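DUF1902 domain-containing protein (Thermus thermophilus, PDB 1WV8) is of unknown function; it assembles as two copies of one chain, and its family is grouped with the Met-repressor-like clan. Local coordinates at residues T3-W17 with E20-L34. Residues are numbered along the deposited sequence; the frame is centred on the assembly and turned at random.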
ATOM      1  N   THR A   3      -7.814   1.458  11.993  1.00 57.89           N
ATOM      2  CA  THR A   3      -7.149   1.321  10.704  1.00 57.80           C
ATOM      3  C   THR A   3      -7.960   0.419   9.785  1.00 53.60           C
ATOM      4  O   THR A   3      -8.252  -0.723  10.130  1.00 47.64           O
ATOM      5  CB  THR A   3      -5.762   0.701  10.859  1.00 59.43           C
ATOM      6  OG1 THR A   3      -4.919   1.601  11.586  1.00 59.85           O
ATOM      7  CG2 THR A   3      -5.146   0.414   9.490  1.00 53.97           C
ATOM      8  N   LEU A   4      -8.339   0.951   8.629  1.00 49.82           N
ATOM      9  CA  LEU A   4      -9.108   0.194   7.649  1.00 48.62           C
ATOM     10  C   LEU A   4      -8.162  -0.257   6.544  1.00 42.99           C
ATOM     11  O   LEU A   4      -7.638   0.565   5.787  1.00 43.77           O
ATOM     12  CB  LEU A   4     -10.210   1.058   7.042  1.00 41.29           C
ATOM     13  CG  LEU A   4     -11.300   1.595   7.967  1.00 47.24           C
ATOM     14  CD1 LEU A   4     -12.169   2.603   7.249  1.00 55.89           C
ATOM     15  CD2 LEU A   4     -12.120   0.426   8.465  1.00 49.44           C
ATOM     16  N   LYS A   5      -7.946  -1.561   6.462  1.00 37.20           N
ATOM     17  CA  LYS A   5      -7.064  -2.119   5.458  1.00 36.61           C
ATOM     18  C   LYS A   5      -7.811  -2.312   4.145  1.00 37.60           C
ATOM     19  O   LYS A   5      -8.870  -2.935   4.108  1.00 45.45           O
ATOM     20  CB  LYS A   5      -6.504  -3.450   5.961  1.00 40.78           C
ATOM     21  CG  LYS A   5      -5.748  -3.323   7.278  1.00 53.70           C
ATOM     22  CD  LYS A   5      -5.178  -4.660   7.721  1.00 62.41           C
ATOM     23  CE  LYS A   5      -4.480  -4.545   9.067  1.00 72.26           C
ATOM     24  NZ  LYS A   5      -3.911  -5.852   9.517  1.00 73.84           N
ATOM     25  N   VAL A   6      -7.252  -1.758   3.076  1.00 38.58           N
ATOM     26  CA  VAL A   6      -7.826  -1.864   1.739  1.00 37.95           C
ATOM     27  C   VAL A   6      -6.753  -2.374   0.784  1.00 40.98           C
ATOM     28  O   VAL A   6      -5.649  -1.809   0.709  1.00 31.18           O
ATOM     29  CB  VAL A   6      -8.315  -0.494   1.227  1.00 27.90           C
ATOM     30  CG1 VAL A   6      -8.842  -0.611  -0.211  1.00 37.78           C
ATOM     31  CG2 VAL A   6      -9.397   0.035   2.150  1.00 35.05           C
ATOM     32  N   GLN A   7      -7.059  -3.445   0.057  1.00 32.58           N
ATOM     33  CA  GLN A   7      -6.091  -3.975  -0.886  1.00 22.36           C
ATOM     34  C   GLN A   7      -6.292  -3.392  -2.275  1.00 28.84           C
ATOM     35  O   GLN A   7      -7.423  -3.192  -2.725  1.00 29.45           O
ATOM     36  CB  GLN A   7      -6.166  -5.494  -0.977  1.00 30.14           C
ATOM     37  CG  GLN A   7      -5.704  -6.237   0.251  1.00 20.13           C
ATOM     38  CD  GLN A   7      -6.785  -6.343   1.299  1.00 44.17           C
ATOM     39  OE1 GLN A   7      -7.889  -6.789   1.011  1.00 40.71           O
ATOM     40  NE2 GLN A   7      -6.468  -5.945   2.529  1.00 46.78           N
ATOM     41  N   ALA A   8      -5.179  -3.118  -2.945  1.00 23.32           N
ATOM     42  CA  ALA A   8      -5.205  -2.601  -4.304  1.00 36.63           C
ATOM     43  C   ALA A   8      -4.654  -3.756  -5.107  1.00 32.62           C
ATOM     44  O   ALA A   8      -3.516  -4.172  -4.898  1.00 28.67           O
ATOM     45  CB  ALA A   8      -4.305  -1.385  -4.445  1.00 26.26           C
ATOM     46  N   LEU A   9      -5.479  -4.289  -5.999  1.00 30.94           N
ATOM     47  CA  LEU A   9      -5.089  -5.428  -6.822  1.00 23.85           C
ATOM     48  C   LEU A   9      -4.881  -4.945  -8.251  1.00 22.33           C
ATOM     49  O   LEU A   9      -5.745  -4.274  -8.824  1.00 19.34           O
ATOM     50  CB  LEU A   9      -6.197  -6.482  -6.748  1.00 25.87           C
ATOM     51  CG  LEU A   9      -6.643  -6.740  -5.306  1.00 24.07           C
ATOM     52  CD1 LEU A   9      -8.005  -7.379  -5.289  1.00 24.43           C
ATOM     53  CD2 LEU A   9      -5.618  -7.603  -4.606  1.00 16.49           C
ATOM     54  N   TRP A  10      -3.724  -5.263  -8.826  1.00 22.81           N
ATOM     55  CA  TRP A  10      -3.451  -4.805 -10.182  1.00 32.64           C
ATOM     56  C   TRP A  10      -4.131  -5.684 -11.230  1.00 37.66           C
ATOM     57  O   TRP A  10      -3.982  -6.903 -11.228  1.00 29.98           O
ATOM     58  CB  TRP A  10      -1.951  -4.774 -10.439  1.00 29.95           C
ATOM     59  CG  TRP A  10      -1.594  -4.478 -11.873  1.00 40.28           C
ATOM     60  CD1 TRP A  10      -0.878  -5.281 -12.723  1.00 36.21           C
ATOM     61  CD2 TRP A  10      -1.889  -3.283 -12.604  1.00 35.59           C
ATOM     62  NE1 TRP A  10      -0.705  -4.655 -13.930  1.00 34.16           N
ATOM     63  CE2 TRP A  10      -1.315  -3.427 -13.890  1.00 38.35           C
ATOM     64  CE3 TRP A  10      -2.581  -2.100 -12.300  1.00 32.27           C
ATOM     65  CZ2 TRP A  10      -1.407  -2.428 -14.874  1.00 35.50           C
ATOM     66  CZ3 TRP A  10      -2.673  -1.105 -13.281  1.00 37.08           C
ATOM     67  CH2 TRP A  10      -2.089  -1.279 -14.550  1.00 37.71           C
ATOM     68  N   ASP A  11      -4.864  -5.044 -12.128  1.00 36.37           N
ATOM     69  CA  ASP A  11      -5.573  -5.733 -13.199  1.00 34.60           C
ATOM     70  C   ASP A  11      -4.953  -5.298 -14.531  1.00 23.77           C
ATOM     71  O   ASP A  11      -5.441  -4.372 -15.190  1.00 29.49           O
ATOM     72  CB  ASP A  11      -7.056  -5.365 -13.168  1.00 26.49           C
ATOM     73  CG  ASP A  11      -7.869  -6.133 -14.214  1.00 43.45           C
ATOM     74  OD1 ASP A  11      -7.265  -6.616 -15.195  1.00 32.38           O
ATOM     75  OD2 ASP A  11      -9.103  -6.236 -14.069  1.00 28.62           O
ATOM     76  N   GLY A  12      -3.862  -5.966 -14.895  1.00 33.42           N
ATOM     77  CA  GLY A  12      -3.147  -5.657 -16.120  1.00 44.58           C
ATOM     78  C   GLY A  12      -3.985  -5.616 -17.379  1.00 47.55           C
ATOM     79  O   GLY A  12      -3.757  -4.773 -18.243  1.00 51.22           O
ATOM     80  N   GLU A  13      -4.947  -6.522 -17.506  1.00 46.26           N
ATOM     81  CA  GLU A  13      -5.781  -6.513 -18.697  1.00 53.58           C
ATOM     82  C   GLU A  13      -6.549  -5.208 -18.805  1.00 44.00           C
ATOM     83  O   GLU A  13      -6.488  -4.530 -19.826  1.00 51.23           O
ATOM     84  CB  GLU A  13      -6.763  -7.686 -18.680  1.00 62.25           C
ATOM     85  CG  GLU A  13      -6.107  -9.044 -18.788  1.00 80.47           C
ATOM     86  CD  GLU A  13      -7.120 -10.163 -18.785  1.00 85.48           C
ATOM     87  OE1 GLU A  13      -8.001 -10.153 -19.673  1.00 80.20           O
ATOM     88  OE2 GLU A  13      -7.034 -11.044 -17.899  1.00 86.08           O
ATOM     89  N   ALA A  14      -7.264  -4.853 -17.743  1.00 43.52           N
ATOM     90  CA  ALA A  14      -8.066  -3.631 -17.733  1.00 40.76           C
ATOM     91  C   ALA A  14      -7.253  -2.368 -17.458  1.00 44.58           C
ATOM     92  O   ALA A  14      -7.803  -1.271 -17.469  1.00 48.53           O
ATOM     93  CB  ALA A  14      -9.191  -3.753 -16.709  1.00 38.92           C
ATOM     94  N   GLY A  15      -5.957  -2.522 -17.211  1.00 37.59           N
ATOM     95  CA  GLY A  15      -5.110  -1.371 -16.938  1.00 46.28           C
ATOM     96  C   GLY A  15      -5.548  -0.507 -15.760  1.00 44.30           C
ATOM     97  O   GLY A  15      -5.569   0.719 -15.859  1.00 40.31           O
ATOM     98  N   VAL A  16      -5.901  -1.140 -14.643  1.00 37.79           N
ATOM     99  CA  VAL A  16      -6.332  -0.418 -13.455  1.00 37.78           C
ATOM    100  C   VAL A  16      -6.088  -1.193 -12.163  1.00 36.92           C
ATOM    101  O   VAL A  16      -5.967  -2.421 -12.176  1.00 33.32           O
ATOM    102  CB  VAL A  16      -7.833  -0.087 -13.507  1.00 43.65           C
ATOM    103  CG1 VAL A  16      -8.122   0.870 -14.647  1.00 48.38           C
ATOM    104  CG2 VAL A  16      -8.642  -1.366 -13.669  1.00 48.61           C
ATOM    105  N   TRP A  17      -5.997  -0.459 -11.055  1.00 27.34           N
ATOM    106  CA  TRP A  17      -5.811  -1.040  -9.729  1.00 27.02           C
ATOM    107  C   TRP A  17      -7.218  -1.123  -9.196  1.00 30.26           C
ATOM    108  O   TRP A  17      -7.991  -0.187  -9.364  1.00 31.65           O
ATOM    109  CB  TRP A  17      -4.979  -0.121  -8.825  1.00 29.68           C
ATOM    110  CG  TRP A  17      -3.523  -0.121  -9.138  1.00 18.04           C
ATOM    111  CD1 TRP A  17      -2.849   0.744  -9.967  1.00 25.07           C
ATOM    112  CD2 TRP A  17      -2.550  -1.013  -8.607  1.00 14.69           C
ATOM    113  NE1 TRP A  17      -1.509   0.438  -9.970  1.00 27.15           N
ATOM    114  CE2 TRP A  17      -1.302  -0.638  -9.144  1.00 28.55           C
ATOM    115  CE3 TRP A  17      -2.612  -2.101  -7.729  1.00 29.39           C
ATOM    116  CZ2 TRP A  17      -0.118  -1.317  -8.821  1.00 28.96           C
ATOM    117  CZ3 TRP A  17      -1.440  -2.771  -7.413  1.00 25.31           C
ATOM    118  CH2 TRP A  17      -0.209  -2.375  -7.959  1.00 35.40           C
ATOM    119  N   GLU A  20     -10.227  -3.522  -2.814  1.00 34.06           N
ATOM    120  CA  GLU A  20     -10.904  -4.639  -2.172  1.00 34.51           C
ATOM    121  C   GLU A  20     -10.730  -4.502  -0.663  1.00 39.90           C
ATOM    122  O   GLU A  20      -9.619  -4.321  -0.182  1.00 33.89           O
ATOM    123  CB  GLU A  20     -10.289  -5.962  -2.644  1.00 42.39           C
ATOM    124  CG  GLU A  20     -10.846  -7.205  -1.972  1.00 46.04           C
ATOM    125  CD  GLU A  20     -12.349  -7.338  -2.152  1.00 63.48           C
ATOM    126  OE1 GLU A  20     -12.888  -6.751  -3.119  1.00 58.32           O
ATOM    127  OE2 GLU A  20     -12.986  -8.029  -1.324  1.00 55.33           O
ATOM    128  N   SER A  21     -11.815  -4.597   0.094  1.00 33.69           N
ATOM    129  CA  SER A  21     -11.681  -4.476   1.536  1.00 37.05           C
ATOM    130  C   SER A  21     -12.664  -5.293   2.352  1.00 41.79           C
ATOM    131  O   SER A  21     -13.859  -5.284   2.097  1.00 44.75           O
ATOM    132  CB  SER A  21     -11.802  -3.015   1.956  1.00 45.36           C
ATOM    133  OG  SER A  21     -11.589  -2.887   3.351  1.00 40.34           O
ATOM    134  N   ASP A  22     -12.144  -5.983   3.358  1.00 49.37           N
ATOM    135  CA  ASP A  22     -12.961  -6.791   4.248  1.00 58.76           C
ATOM    136  C   ASP A  22     -13.435  -5.917   5.418  1.00 62.66           C
ATOM    137  O   ASP A  22     -14.327  -6.309   6.176  1.00 70.06           O
ATOM    138  CB  ASP A  22     -12.146  -7.972   4.780  1.00 71.26           C
ATOM    139  CG  ASP A  22     -13.016  -9.072   5.347  1.00 85.42           C
ATOM    140  OD1 ASP A  22     -13.781  -9.681   4.569  1.00 92.33           O
ATOM    141  OD2 ASP A  22     -12.938  -9.328   6.567  1.00 94.84           O
ATOM    142  N   ASP A  23     -12.834  -4.736   5.561  1.00 57.19           N
ATOM    143  CA  ASP A  23     -13.197  -3.808   6.631  1.00 54.32           C
ATOM    144  C   ASP A  23     -14.185  -2.739   6.151  1.00 49.77           C
ATOM    145  O   ASP A  23     -14.854  -2.101   6.957  1.00 52.99           O
ATOM    146  CB  ASP A  23     -11.948  -3.107   7.207  1.00 54.49           C
ATOM    147  CG  ASP A  23     -10.982  -4.069   7.895  1.00 60.87           C
ATOM    148  OD1 ASP A  23     -11.441  -5.060   8.496  1.00 63.52           O
ATOM    149  OD2 ASP A  23      -9.755  -3.822   7.854  1.00 64.27           O
ATOM    150  N   VAL A  24     -14.277  -2.548   4.838  1.00 50.05           N
ATOM    151  CA  VAL A  24     -15.171  -1.545   4.267  1.00 48.50           C
ATOM    152  C   VAL A  24     -16.256  -2.190   3.399  1.00 57.86           C
ATOM    153  O   VAL A  24     -15.961  -2.816   2.383  1.00 61.17           O
ATOM    154  CB  VAL A  24     -14.372  -0.536   3.420  1.00 45.31           C
ATOM    155  CG1 VAL A  24     -15.286   0.525   2.868  1.00 44.94           C
ATOM    156  CG2 VAL A  24     -13.288   0.098   4.266  1.00 50.09           C
ATOM    157  N   PRO A  25     -17.533  -2.032   3.794  1.00 66.38           N
ATOM    158  CA  PRO A  25     -18.701  -2.582   3.095  1.00 66.70           C
ATOM    159  C   PRO A  25     -18.976  -1.992   1.721  1.00 65.14           C
ATOM    160  O   PRO A  25     -18.761  -0.802   1.487  1.00 65.88           O
ATOM    161  CB  PRO A  25     -19.852  -2.298   4.061  1.00 76.16           C
ATOM    162  CG  PRO A  25     -19.178  -2.219   5.402  1.00 78.61           C
ATOM    163  CD  PRO A  25     -17.946  -1.422   5.069  1.00 75.11           C
ATOM    164  N   GLY A  26     -19.471  -2.842   0.823  1.00 59.01           N
ATOM    165  CA  GLY A  26     -19.807  -2.414  -0.521  1.00 55.86           C
ATOM    166  C   GLY A  26     -18.761  -1.578  -1.225  1.00 56.79           C
ATOM    167  O   GLY A  26     -19.104  -0.641  -1.948  1.00 58.39           O
ATOM    168  N   LEU A  27     -17.487  -1.901  -1.024  1.00 57.97           N
ATOM    169  CA  LEU A  27     -16.435  -1.147  -1.688  1.00 57.77           C
ATOM    170  C   LEU A  27     -16.186  -1.703  -3.082  1.00 60.15           C
ATOM    171  O   LEU A  27     -15.815  -2.867  -3.254  1.00 62.59           O
ATOM    172  CB  LEU A  27     -15.135  -1.177  -0.873  1.00 51.25           C
ATOM    173  CG  LEU A  27     -13.939  -0.492  -1.542  1.00 43.25           C
ATOM    174  CD1 LEU A  27     -14.313   0.924  -1.982  1.00 38.83           C
ATOM    175  CD2 LEU A  27     -12.768  -0.458  -0.573  1.00 44.28           C
ATOM    176  N   ALA A  28     -16.405  -0.860  -4.080  1.00 55.28           N
ATOM    177  CA  ALA A  28     -16.194  -1.254  -5.461  1.00 62.21           C
ATOM    178  C   ALA A  28     -15.631  -0.045  -6.184  1.00 59.47           C
ATOM    179  O   ALA A  28     -16.372   0.870  -6.544  1.00 61.29           O
ATOM    180  CB  ALA A  28     -17.511  -1.686  -6.086  1.00 65.89           C
ATOM    181  N   THR A  29     -14.319  -0.026  -6.383  1.00 51.94           N
ATOM    182  CA  THR A  29     -13.699   1.107  -7.059  1.00 48.32           C
ATOM    183  C   THR A  29     -12.297   0.797  -7.568  1.00 42.21           C
ATOM    184  O   THR A  29     -11.586  -0.038  -7.004  1.00 46.01           O
ATOM    185  CB  THR A  29     -13.650   2.342  -6.120  1.00 58.61           C
ATOM    186  OG1 THR A  29     -12.951   3.412  -6.771  1.00 59.68           O
ATOM    187  CG2 THR A  29     -12.954   1.995  -4.801  1.00 51.49           C
ATOM    188  N   GLU A  30     -11.909   1.471  -8.645  1.00 33.08           N
ATOM    189  CA  GLU A  30     -10.591   1.273  -9.235  1.00 40.00           C
ATOM    190  C   GLU A  30     -10.107   2.589  -9.831  1.00 26.31           C
ATOM    191  O   GLU A  30     -10.861   3.554  -9.896  1.00 28.78           O
ATOM    192  CB  GLU A  30     -10.642   0.217 -10.344  1.00 46.62           C
ATOM    193  CG  GLU A  30     -11.362   0.698 -11.584  1.00 58.88           C
ATOM    194  CD  GLU A  30     -12.811   0.275 -11.614  1.00 66.28           C
ATOM    195  OE1 GLU A  30     -13.475   0.323 -10.560  1.00 79.68           O
ATOM    196  OE2 GLU A  30     -13.282  -0.100 -12.706  1.00 72.16           O
ATOM    197  N   ALA A  31      -8.851   2.600 -10.280  1.00 23.82           N
ATOM    198  CA  ALA A  31      -8.232   3.781 -10.874  1.00 41.45           C
ATOM    199  C   ALA A  31      -6.955   3.378 -11.603  1.00 36.87           C
ATOM    200  O   ALA A  31      -6.290   2.414 -11.219  1.00 41.42           O
ATOM    201  CB  ALA A  31      -7.909   4.819  -9.775  1.00 31.71           C
ATOM    202  N   ALA A  32      -6.619   4.122 -12.651  1.00 35.52           N
ATOM    203  CA  ALA A  32      -5.419   3.862 -13.442  1.00 38.47           C
ATOM    204  C   ALA A  32      -4.126   3.886 -12.629  1.00 35.61           C
ATOM    205  O   ALA A  32      -3.177   3.188 -12.957  1.00 34.45           O
ATOM    206  CB  ALA A  32      -5.327   4.871 -14.586  1.00 37.71           C
ATOM    207  N   THR A  33      -4.064   4.699 -11.582  1.00 42.09           N
ATOM    208  CA  THR A  33      -2.848   4.749 -10.767  1.00 41.49           C
ATOM    209  C   THR A  33      -3.185   4.586  -9.300  1.00 29.43           C
ATOM    210  O   THR A  33      -4.335   4.733  -8.905  1.00 36.25           O
ATOM    211  CB  THR A  33      -2.104   6.084 -10.914  1.00 46.75           C
ATOM    212  OG1 THR A  33      -2.856   7.115 -10.262  1.00 42.88           O
ATOM    213  CG2 THR A  33      -1.919   6.437 -12.383  1.00 39.43           C
ATOM    214  N   LEU A  34      -2.181   4.281  -8.490  1.00 31.79           N
ATOM    215  CA  LEU A  34      -2.403   4.114  -7.063  1.00 26.47           C
ATOM    216  C   LEU A  34      -2.726   5.467  -6.392  1.00 38.38           C
ATOM    217  O   LEU A  34      -3.498   5.520  -5.432  1.00 34.69           O
ATOM    218  CB  LEU A  34      -1.175   3.467  -6.437  1.00 30.48           C
ATOM    219  CG  LEU A  34      -1.052   1.986  -6.793  1.00 38.68           C
ATOM    220  CD1 LEU A  34       0.322   1.483  -6.425  1.00 35.06           C
ATOM    221  CD2 LEU A  34      -2.138   1.195  -6.057  1.00 29.52           C
TER
HETATM  222  O   HOH W   1      -9.286  -5.752   4.564  1.00 44.31           O
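In the antiparallel meander formed by strands 3-11, 16-20 and 30-31, Trp-17 meets Leu-34, the first residue of the helix that follows. The large flat indole suits this place because each face has a partner. CD2 of Leu-34 sits over one face, 3.6 Å from the centroid of the five-membered ring in a CH-pi contact, while Trp-10 CE3 lies offset over the other. Leu-34 CD1 reaches on to CZ2 of Trp-17 at 3.7 Å, and CD2 also touches the CB methyl of Ala-8, a residue small enough to leave room for the leucine. In Trp-17, chi1 of -75° puts CG beside the backbone N, and chi2 of 93° then turns one indole face to Leu-34; its backbone N bonds almost straight to Ala-31 O at 2.9 Å. Replacing this indole with an alanine would remove the surface between Leu-34 and Trp-10, and is likely to leave a gap beneath the helix start.

At the far end, beyond the hydrogen-bonded pair Gln-7 and Glu-20, side chains replace backbone partners. Serine's short hydroxyl serves two strands of the turn at once: Ser-21 OG donates to Lys-5 O at 2.8 Å and accepts from Asp-23 N in an ST turn. The Asp-23 carboxylate reaches Lys-5 N, which meets no backbone carbonyl of 20-34, through the anti lone pair of OD2. Branched Val-6 and Leu-27 pack apolar methyls together. Strand 61-69 flanks strand 3-11, helix 34-51 packs on Leu-4 and Ala-8, and Leu-34 touches Leu-34 of the second subunit.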